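Long-range contact in dihydropteroate synthase (Stenotrophomonas maltophilia, PDB 7L6P), which probably catalyses the condensation of para-aminobenzoate with 6-hydroxymethyl-7,8-dihydropterin diphosphate to form 7,8-dihydropteroate, a precursor of folates: residues L139-H153 and A184-D198. Numbering follows the deposited sequence.
Sequences LDAAAATGVPVVLMH and AAEMAGFAKKNLLID
The F190 ring presents its edge to A142 and V149. A142 CB lies in the ring plane, 3.9 Å from F190 CZ. V149 CG2 reaches F190 CE2 at 3.6 Å, near the same plane, and the V149 and F190 side chains cross at about a right angle. L139 O also lies at the edge. A143 CA approaches the ring obliquely, 3.4 Å from F190 CE1, and A143 CB touches the same ring atom. F190 CG is anti to its own carbonyl carbon (chi1 -87°), which puts the ring against A142, A143 and V149. The amide of N194 lies against P148, with N194 OD1 3.5 Å from P148 CG. Next to the ring, the axes of the helix segments 139-145 and 184-188 cross at 60°. L139 spreads over the last turn of 184-188, with L139 CG against A188 CB (3.7 Å), CD1 by A185 and CD2 by A184. G189 ends that helix in a Schellman motif.

Strands 149-152 and 195-198 are parallel and in register. Five backbone hydrogen bonds run along the pair, the first and last reaching N194 and H153 just beyond the strands. L151 N to L196 O is nearly straight (2.8 Å, 177°). L151 CD1 and L195 CD2 meet on one face of the sheet. On the other, D198 runs side by side with M152, D198 OD2 3.4 Å from M152 CG, while D198 OD1 is bonded to G200 N. M152 also approaches a bound imidazole. Two successive helix-to-strand connections thus sit side by side, bringing together neighbouring strands of the eight-stranded TIM barrel of the pterin-binding family, with helices outside and M152 facing the active-site pocket.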
ATOM      1  N   LEU A 139      15.030 -33.263   0.300  1.00 64.67           N
ATOM      2  CA  LEU A 139      14.610 -33.342   1.688  1.00 62.56           C
ATOM      3  C   LEU A 139      15.792 -33.631   2.607  1.00 65.27           C
ATOM      4  O   LEU A 139      16.028 -32.909   3.583  1.00 66.28           O
ATOM      5  CB  LEU A 139      13.535 -34.411   1.806  1.00 62.62           C
ATOM      6  CG  LEU A 139      12.628 -34.443   3.015  1.00 62.77           C
ATOM      7  CD1 LEU A 139      11.933 -33.109   3.155  1.00 56.32           C
ATOM      8  CD2 LEU A 139      11.629 -35.586   2.835  1.00 62.70           C
ATOM      9  N   ASP A 140      16.552 -34.685   2.307  1.00 66.53           N
ATOM     10  CA  ASP A 140      17.678 -35.047   3.163  1.00 68.81           C
ATOM     11  C   ASP A 140      18.806 -34.034   3.065  1.00 68.14           C
ATOM     12  O   ASP A 140      19.488 -33.765   4.062  1.00 69.73           O
ATOM     13  CB  ASP A 140      18.206 -36.436   2.808  1.00 71.16           C
ATOM     14  CG  ASP A 140      17.271 -37.542   3.232  1.00 76.18           C
ATOM     15  OD1 ASP A 140      16.497 -37.318   4.190  1.00 73.11           O
ATOM     16  OD2 ASP A 140      17.344 -38.651   2.634  1.00 81.95           O
ATOM     17  N   ALA A 141      19.030 -33.473   1.875  1.00 65.67           N
ATOM     18  CA  ALA A 141      20.156 -32.565   1.712  1.00 66.81           C
ATOM     19  C   ALA A 141      19.959 -31.313   2.551  1.00 67.27           C
ATOM     20  O   ALA A 141      20.871 -30.889   3.266  1.00 68.39           O
ATOM     21  CB  ALA A 141      20.337 -32.217   0.232  1.00 68.27           C
ATOM     22  N   ALA A 142      18.760 -30.728   2.493  1.00 66.74           N
ATOM     23  CA  ALA A 142      18.446 -29.515   3.244  1.00 64.54           C
ATOM     24  C   ALA A 142      18.395 -29.768   4.753  1.00 68.03           C
ATOM     25  O   ALA A 142      18.738 -28.879   5.553  1.00 62.37           O
ATOM     26  CB  ALA A 142      17.126 -28.939   2.742  1.00 59.06           C
ATOM     27  N   ALA A 143      17.906 -30.945   5.163  1.00 62.83           N
ATOM     28  CA  ALA A 143      17.940 -31.303   6.578  1.00 66.69           C
ATOM     29  C   ALA A 143      19.358 -31.230   7.115  1.00 67.54           C
ATOM     30  O   ALA A 143      19.599 -30.667   8.191  1.00 64.11           O
ATOM     31  CB  ALA A 143      17.372 -32.707   6.792  1.00 61.93           C
ATOM     32  N   ALA A 144      20.310 -31.769   6.355  1.00 66.41           N
ATOM     33  CA  ALA A 144      21.692 -31.843   6.794  1.00 65.12           C
ATOM     34  C   ALA A 144      22.375 -30.483   6.833  1.00 67.91           C
ATOM     35  O   ALA A 144      23.343 -30.317   7.583  1.00 69.16           O
ATOM     36  CB  ALA A 144      22.465 -32.784   5.876  1.00 63.56           C
ATOM     37  N   THR A 145      21.889 -29.500   6.068  1.00 67.08           N
ATOM     38  CA  THR A 145      22.540 -28.194   6.070  1.00 66.46           C
ATOM     39  C   THR A 145      22.322 -27.460   7.387  1.00 66.47           C
ATOM     40  O   THR A 145      23.208 -26.718   7.829  1.00 69.36           O
ATOM     41  CB  THR A 145      22.027 -27.325   4.921  1.00 64.83           C
ATOM     42  OG1 THR A 145      20.667 -26.965   5.182  1.00 64.53           O
ATOM     43  CG2 THR A 145      22.111 -28.064   3.599  1.00 62.47           C
ATOM     44  N   GLY A 146      21.163 -27.643   8.021  1.00 64.41           N
ATOM     45  CA  GLY A 146      20.873 -26.974   9.271  1.00 60.28           C
ATOM     46  C   GLY A 146      20.383 -25.546   9.140  1.00 63.80           C
ATOM     47  O   GLY A 146      20.274 -24.850  10.154  1.00 63.82           O
ATOM     48  N   VAL A 147      20.084 -25.074   7.934  1.00 64.26           N
ATOM     49  CA  VAL A 147      19.599 -23.704   7.796  1.00 61.10           C
ATOM     50  C   VAL A 147      18.086 -23.709   7.619  1.00 59.64           C
ATOM     51  O   VAL A 147      17.519 -24.704   7.149  1.00 58.84           O
ATOM     52  CB  VAL A 147      20.302 -22.993   6.635  1.00 61.44           C
ATOM     53  CG1 VAL A 147      21.796 -23.047   6.839  1.00 61.71           C
ATOM     54  CG2 VAL A 147      19.918 -23.646   5.308  1.00 64.16           C
ATOM     55  N   PRO A 148      17.396 -22.625   7.957  1.00 60.26           N
ATOM     56  CA  PRO A 148      15.946 -22.573   7.720  1.00 60.33           C
ATOM     57  C   PRO A 148      15.599 -22.769   6.250  1.00 55.70           C
ATOM     58  O   PRO A 148      16.370 -22.427   5.353  1.00 58.21           O
ATOM     59  CB  PRO A 148      15.564 -21.168   8.210  1.00 60.16           C
ATOM     60  CG  PRO A 148      16.594 -20.861   9.265  1.00 59.49           C
ATOM     61  CD  PRO A 148      17.870 -21.480   8.755  1.00 61.06           C
ATOM     62  N   VAL A 149      14.440 -23.375   6.004  1.00 52.79           N
ATOM     63  CA  VAL A 149      14.015 -23.736   4.655  1.00 54.51           C
ATOM     64  C   VAL A 149      12.569 -23.300   4.470  1.00 54.63           C
ATOM     65  O   VAL A 149      11.721 -23.539   5.337  1.00 54.03           O
ATOM     66  CB  VAL A 149      14.157 -25.249   4.372  1.00 57.03           C
ATOM     67  CG1 VAL A 149      13.612 -25.569   2.979  1.00 58.18           C
ATOM     68  CG2 VAL A 149      15.610 -25.719   4.504  1.00 56.04           C
ATOM     69  N   VAL A 150      12.291 -22.646   3.353  1.00 53.40           N
ATOM     70  CA  VAL A 150      10.941 -22.215   3.014  1.00 53.06           C
ATOM     71  C   VAL A 150      10.269 -23.302   2.180  1.00 54.46           C
ATOM     72  O   VAL A 150      10.725 -23.620   1.079  1.00 56.65           O
ATOM     73  CB  VAL A 150      10.973 -20.888   2.247  1.00 50.80           C
ATOM     74  CG1 VAL A 150       9.582 -20.437   1.946  1.00 50.24           C
ATOM     75  CG2 VAL A 150      11.704 -19.848   3.057  1.00 55.93           C
ATOM     76  N   LEU A 151       9.168 -23.847   2.681  1.00 51.90           N
ATOM     77  CA  LEU A 151       8.387 -24.812   1.924  1.00 51.70           C
ATOM     78  C   LEU A 151       7.322 -24.046   1.146  1.00 54.52           C
ATOM     79  O   LEU A 151       6.345 -23.554   1.725  1.00 53.86           O
ATOM     80  CB  LEU A 151       7.761 -25.856   2.839  1.00 50.05           C
ATOM     81  CG  LEU A 151       8.753 -26.584   3.756  1.00 52.90           C
ATOM     82  CD1 LEU A 151       8.040 -27.615   4.643  1.00 46.16           C
ATOM     83  CD2 LEU A 151       9.892 -27.216   2.966  1.00 52.00           C
ATOM     84  N   MET A 152       7.511 -23.946  -0.162  1.00 52.44           N
ATOM     85  CA  MET A 152       6.532 -23.292  -1.010  1.00 53.29           C
ATOM     86  C   MET A 152       5.563 -24.319  -1.577  1.00 50.38           C
ATOM     87  O   MET A 152       5.895 -25.496  -1.731  1.00 48.98           O
ATOM     88  CB  MET A 152       7.212 -22.548  -2.154  1.00 50.64           C
ATOM     89  CG  MET A 152       6.336 -21.449  -2.719  1.00 53.36           C
ATOM     90  SD  MET A 152       7.037 -20.643  -4.169  1.00 53.24           S
ATOM     91  CE  MET A 152       6.563 -21.818  -5.431  1.00 52.52           C
ATOM     92  N   HIS A 153       4.349 -23.863  -1.861  1.00 50.27           N
ATOM     93  CA  HIS A 153       3.377 -24.640  -2.611  1.00 49.40           C
ATOM     94  C   HIS A 153       3.405 -24.193  -4.060  1.00 52.96           C
ATOM     95  O   HIS A 153       3.366 -22.987  -4.346  1.00 51.56           O
ATOM     96  CB  HIS A 153       1.958 -24.479  -2.077  1.00 48.70           C
ATOM     97  CG  HIS A 153       0.924 -25.132  -2.945  1.00 50.27           C
ATOM     98  ND1 HIS A 153       0.387 -24.525  -4.063  1.00 53.30           N
ATOM     99  CD2 HIS A 153       0.354 -26.359  -2.873  1.00 47.24           C
ATOM    100  CE1 HIS A 153      -0.475 -25.345  -4.640  1.00 53.76           C
ATOM    101  NE2 HIS A 153      -0.512 -26.466  -3.937  1.00 54.00           N
ATOM    102  N   ALA A 184       6.752 -34.463   6.310  1.00 53.60           N
ATOM    103  CA  ALA A 184       7.888 -35.120   5.673  1.00 52.69           C
ATOM    104  C   ALA A 184       9.196 -34.490   6.137  1.00 56.70           C
ATOM    105  O   ALA A 184      10.169 -35.197   6.423  1.00 58.24           O
ATOM    106  CB  ALA A 184       7.753 -35.053   4.149  1.00 49.81           C
ATOM    107  N   ALA A 185       9.232 -33.159   6.248  1.00 55.69           N
ATOM    108  CA  ALA A 185      10.409 -32.508   6.811  1.00 55.87           C
ATOM    109  C   ALA A 185      10.631 -32.946   8.256  1.00 57.76           C
ATOM    110  O   ALA A 185      11.769 -33.197   8.672  1.00 58.05           O
ATOM    111  CB  ALA A 185      10.264 -30.995   6.718  1.00 52.08           C
ATOM    112  N   GLU A 186       9.553 -33.014   9.043  1.00 55.29           N
ATOM    113  CA  GLU A 186       9.658 -33.511  10.408  1.00 56.67           C
ATOM    114  C   GLU A 186      10.301 -34.900  10.422  1.00 57.73           C
ATOM    115  O   GLU A 186      11.234 -35.156  11.189  1.00 58.53           O
ATOM    116  CB  GLU A 186       8.269 -33.557  11.059  1.00 58.95           C
ATOM    117  CG  GLU A 186       8.274 -34.148  12.497  1.00 59.25           C
ATOM    118  CD  GLU A 186       6.881 -34.253  13.174  1.00 63.75           C
ATOM    119  OE1 GLU A 186       5.866 -33.712  12.661  1.00 63.78           O
ATOM    120  OE2 GLU A 186       6.812 -34.878  14.271  1.00 78.10           O
ATOM    121  N   MET A 187       9.847 -35.797   9.537  1.00 57.44           N
ATOM    122  CA  MET A 187      10.425 -37.143   9.491  1.00 59.91           C
ATOM    123  C   MET A 187      11.876 -37.136   9.027  1.00 60.87           C
ATOM    124  O   MET A 187      12.651 -38.014   9.423  1.00 64.30           O
ATOM    125  CB  MET A 187       9.597 -38.078   8.605  1.00 56.05           C
ATOM    126  CG  MET A 187       8.315 -38.543   9.237  1.00 56.68           C
ATOM    127  SD  MET A 187       8.615 -39.209  10.906  1.00 73.14           S
ATOM    128  CE  MET A 187       7.766 -37.909  11.797  1.00 62.22           C
ATOM    129  N   ALA A 188      12.262 -36.185   8.184  1.00 58.33           N
ATOM    130  CA  ALA A 188      13.644 -36.111   7.730  1.00 60.04           C
ATOM    131  C   ALA A 188      14.592 -35.529   8.780  1.00 64.28           C
ATOM    132  O   ALA A 188      15.807 -35.511   8.556  1.00 66.89           O
ATOM    133  CB  ALA A 188      13.718 -35.292   6.435  1.00 56.78           C
ATOM    134  N   GLY A 189      14.086 -35.050   9.912  1.00 64.83           N
ATOM    135  CA  GLY A 189      14.940 -34.606  10.994  1.00 63.61           C
ATOM    136  C   GLY A 189      14.956 -33.109  11.257  1.00 62.71           C
ATOM    137  O   GLY A 189      15.766 -32.653  12.075  1.00 62.83           O
ATOM    138  N   PHE A 190      14.107 -32.335  10.587  1.00 57.16           N
ATOM    139  CA  PHE A 190      14.104 -30.892  10.792  1.00 63.82           C
ATOM    140  C   PHE A 190      13.597 -30.551  12.184  1.00 62.71           C
ATOM    141  O   PHE A 190      12.599 -31.104  12.643  1.00 59.67           O
ATOM    142  CB  PHE A 190      13.192 -30.207   9.761  1.00 57.38           C
ATOM    143  CG  PHE A 190      13.858 -29.880   8.465  1.00 60.34           C
ATOM    144  CD1 PHE A 190      14.004 -30.848   7.480  1.00 61.37           C
ATOM    145  CD2 PHE A 190      14.292 -28.583   8.199  1.00 62.19           C
ATOM    146  CE1 PHE A 190      14.607 -30.541   6.271  1.00 62.29           C
ATOM    147  CE2 PHE A 190      14.893 -28.266   6.984  1.00 60.44           C
ATOM    148  CZ  PHE A 190      15.052 -29.241   6.021  1.00 59.96           C
ATOM    149  N   ALA A 191      14.197 -29.539  12.794  1.00 65.12           N
ATOM    150  CA  ALA A 191      13.572 -28.899  13.932  1.00 63.97           C
ATOM    151  C   ALA A 191      12.632 -27.827  13.399  1.00 66.37           C
ATOM    152  O   ALA A 191      12.799 -27.345  12.278  1.00 62.37           O
ATOM    153  CB  ALA A 191      14.620 -28.290  14.861  1.00 68.10           C
ATOM    154  N   LYS A 192      11.589 -27.521  14.177  1.00 73.39           N
ATOM    155  CA  LYS A 192      10.572 -26.576  13.714  1.00 72.21           C
ATOM    156  C   LYS A 192      11.139 -25.181  13.511  1.00 73.23           C
ATOM    157  O   LYS A 192      10.687 -24.452  12.612  1.00 73.62           O
ATOM    158  CB  LYS A 192       9.402 -26.522  14.697  1.00 73.63           C
ATOM    159  CG  LYS A 192       8.307 -27.539  14.421  1.00 81.58           C
ATOM    160  CD  LYS A 192       7.346 -27.053  13.348  1.00 80.65           C
ATOM    161  CE  LYS A 192       6.165 -28.010  13.146  1.00 84.32           C
ATOM    162  NZ  LYS A 192       5.205 -27.418  12.128  1.00 82.30           N
ATOM    163  N   LYS A 193      12.122 -24.783  14.325  1.00 66.28           N
ATOM    164  CA  LYS A 193      12.709 -23.458  14.133  1.00 67.69           C
ATOM    165  C   LYS A 193      13.302 -23.289  12.741  1.00 62.42           C
ATOM    166  O   LYS A 193      13.564 -22.156  12.321  1.00 66.72           O
ATOM    167  CB  LYS A 193      13.779 -23.170  15.192  1.00 65.69           C
ATOM    168  CG  LYS A 193      14.935 -24.137  15.227  1.00 67.18           C
ATOM    169  CD  LYS A 193      15.977 -23.701  16.271  1.00 75.39           C
ATOM    170  CE  LYS A 193      17.411 -24.053  15.858  1.00 79.56           C
ATOM    171  NZ  LYS A 193      17.613 -25.541  15.781  1.00 77.84           N
ATOM    172  N   ASN A 194      13.530 -24.383  12.019  1.00 62.90           N
ATOM    173  CA  ASN A 194      14.147 -24.312  10.709  1.00 62.99           C
ATOM    174  C   ASN A 194      13.143 -24.451   9.571  1.00 58.49           C
ATOM    175  O   ASN A 194      13.544 -24.778   8.454  1.00 57.61           O
ATOM    176  CB  ASN A 194      15.250 -25.367  10.589  1.00 59.10           C
ATOM    177  CG  ASN A 194      16.553 -24.907  11.226  1.00 63.02           C
ATOM    178  OD1 ASN A 194      16.810 -23.709  11.328  1.00 64.39           O
ATOM    179  ND2 ASN A 194      17.392 -25.846  11.623  1.00 61.68           N
ATOM    180  N   LEU A 195      11.858 -24.164   9.805  1.00 59.19           N
ATOM    181  CA  LEU A 195      10.850 -24.316   8.756  1.00 58.89           C
ATOM    182  C   LEU A 195       9.967 -23.078   8.605  1.00 56.73           C
ATOM    183  O   LEU A 195       9.468 -22.518   9.589  1.00 55.18           O
ATOM    184  CB  LEU A 195       9.972 -25.543   9.023  1.00 57.64           C
ATOM    185  CG  LEU A 195      10.745 -26.852   8.855  1.00 60.43           C
ATOM    186  CD1 LEU A 195      10.070 -28.024   9.594  1.00 58.57           C
ATOM    187  CD2 LEU A 195      10.926 -27.151   7.371  1.00 53.65           C
ATOM    188  N   LEU A 196       9.732 -22.693   7.350  1.00 55.60           N
ATOM    189  CA  LEU A 196       8.790 -21.649   6.990  1.00 53.39           C
ATOM    190  C   LEU A 196       7.890 -22.199   5.902  1.00 53.54           C
ATOM    191  O   LEU A 196       8.242 -23.161   5.222  1.00 54.31           O
ATOM    192  CB  LEU A 196       9.484 -20.376   6.470  1.00 51.38           C
ATOM    193  CG  LEU A 196      10.468 -19.647   7.381  1.00 56.99           C
ATOM    194  CD1 LEU A 196      11.800 -20.383   7.443  1.00 54.50           C
ATOM    195  CD2 LEU A 196      10.661 -18.194   6.912  1.00 49.27           C
ATOM    196  N   ILE A 197       6.729 -21.571   5.732  1.00 50.85           N
ATOM    197  CA  ILE A 197       5.835 -21.893   4.632  1.00 49.01           C
ATOM    198  C   ILE A 197       5.731 -20.684   3.714  1.00 54.54           C
ATOM    199  O   ILE A 197       5.954 -19.528   4.106  1.00 52.55           O
ATOM    200  CB  ILE A 197       4.439 -22.311   5.113  1.00 48.97           C
ATOM    201  CG1 ILE A 197       3.851 -21.194   5.970  1.00 50.14           C
ATOM    202  CG2 ILE A 197       4.524 -23.658   5.893  1.00 48.73           C
ATOM    203  CD1 ILE A 197       2.413 -21.401   6.338  1.00 54.96           C
ATOM    204  N   ASP A 198       5.355 -20.972   2.475  1.00 54.29           N
ATOM    205  CA  ASP A 198       5.159 -19.974   1.444  1.00 47.79           C
ATOM    206  C   ASP A 198       3.982 -20.438   0.604  1.00 50.74           C
ATOM    207  O   ASP A 198       3.977 -21.584   0.126  1.00 49.63           O
ATOM    208  CB  ASP A 198       6.437 -19.847   0.624  1.00 49.50           C
ATOM    209  CG  ASP A 198       6.330 -18.860  -0.522  1.00 52.93           C
ATOM    210  OD1 ASP A 198       5.228 -18.330  -0.793  1.00 52.45           O
ATOM    211  OD2 ASP A 198       7.378 -18.659  -1.183  1.00 55.54           O
TER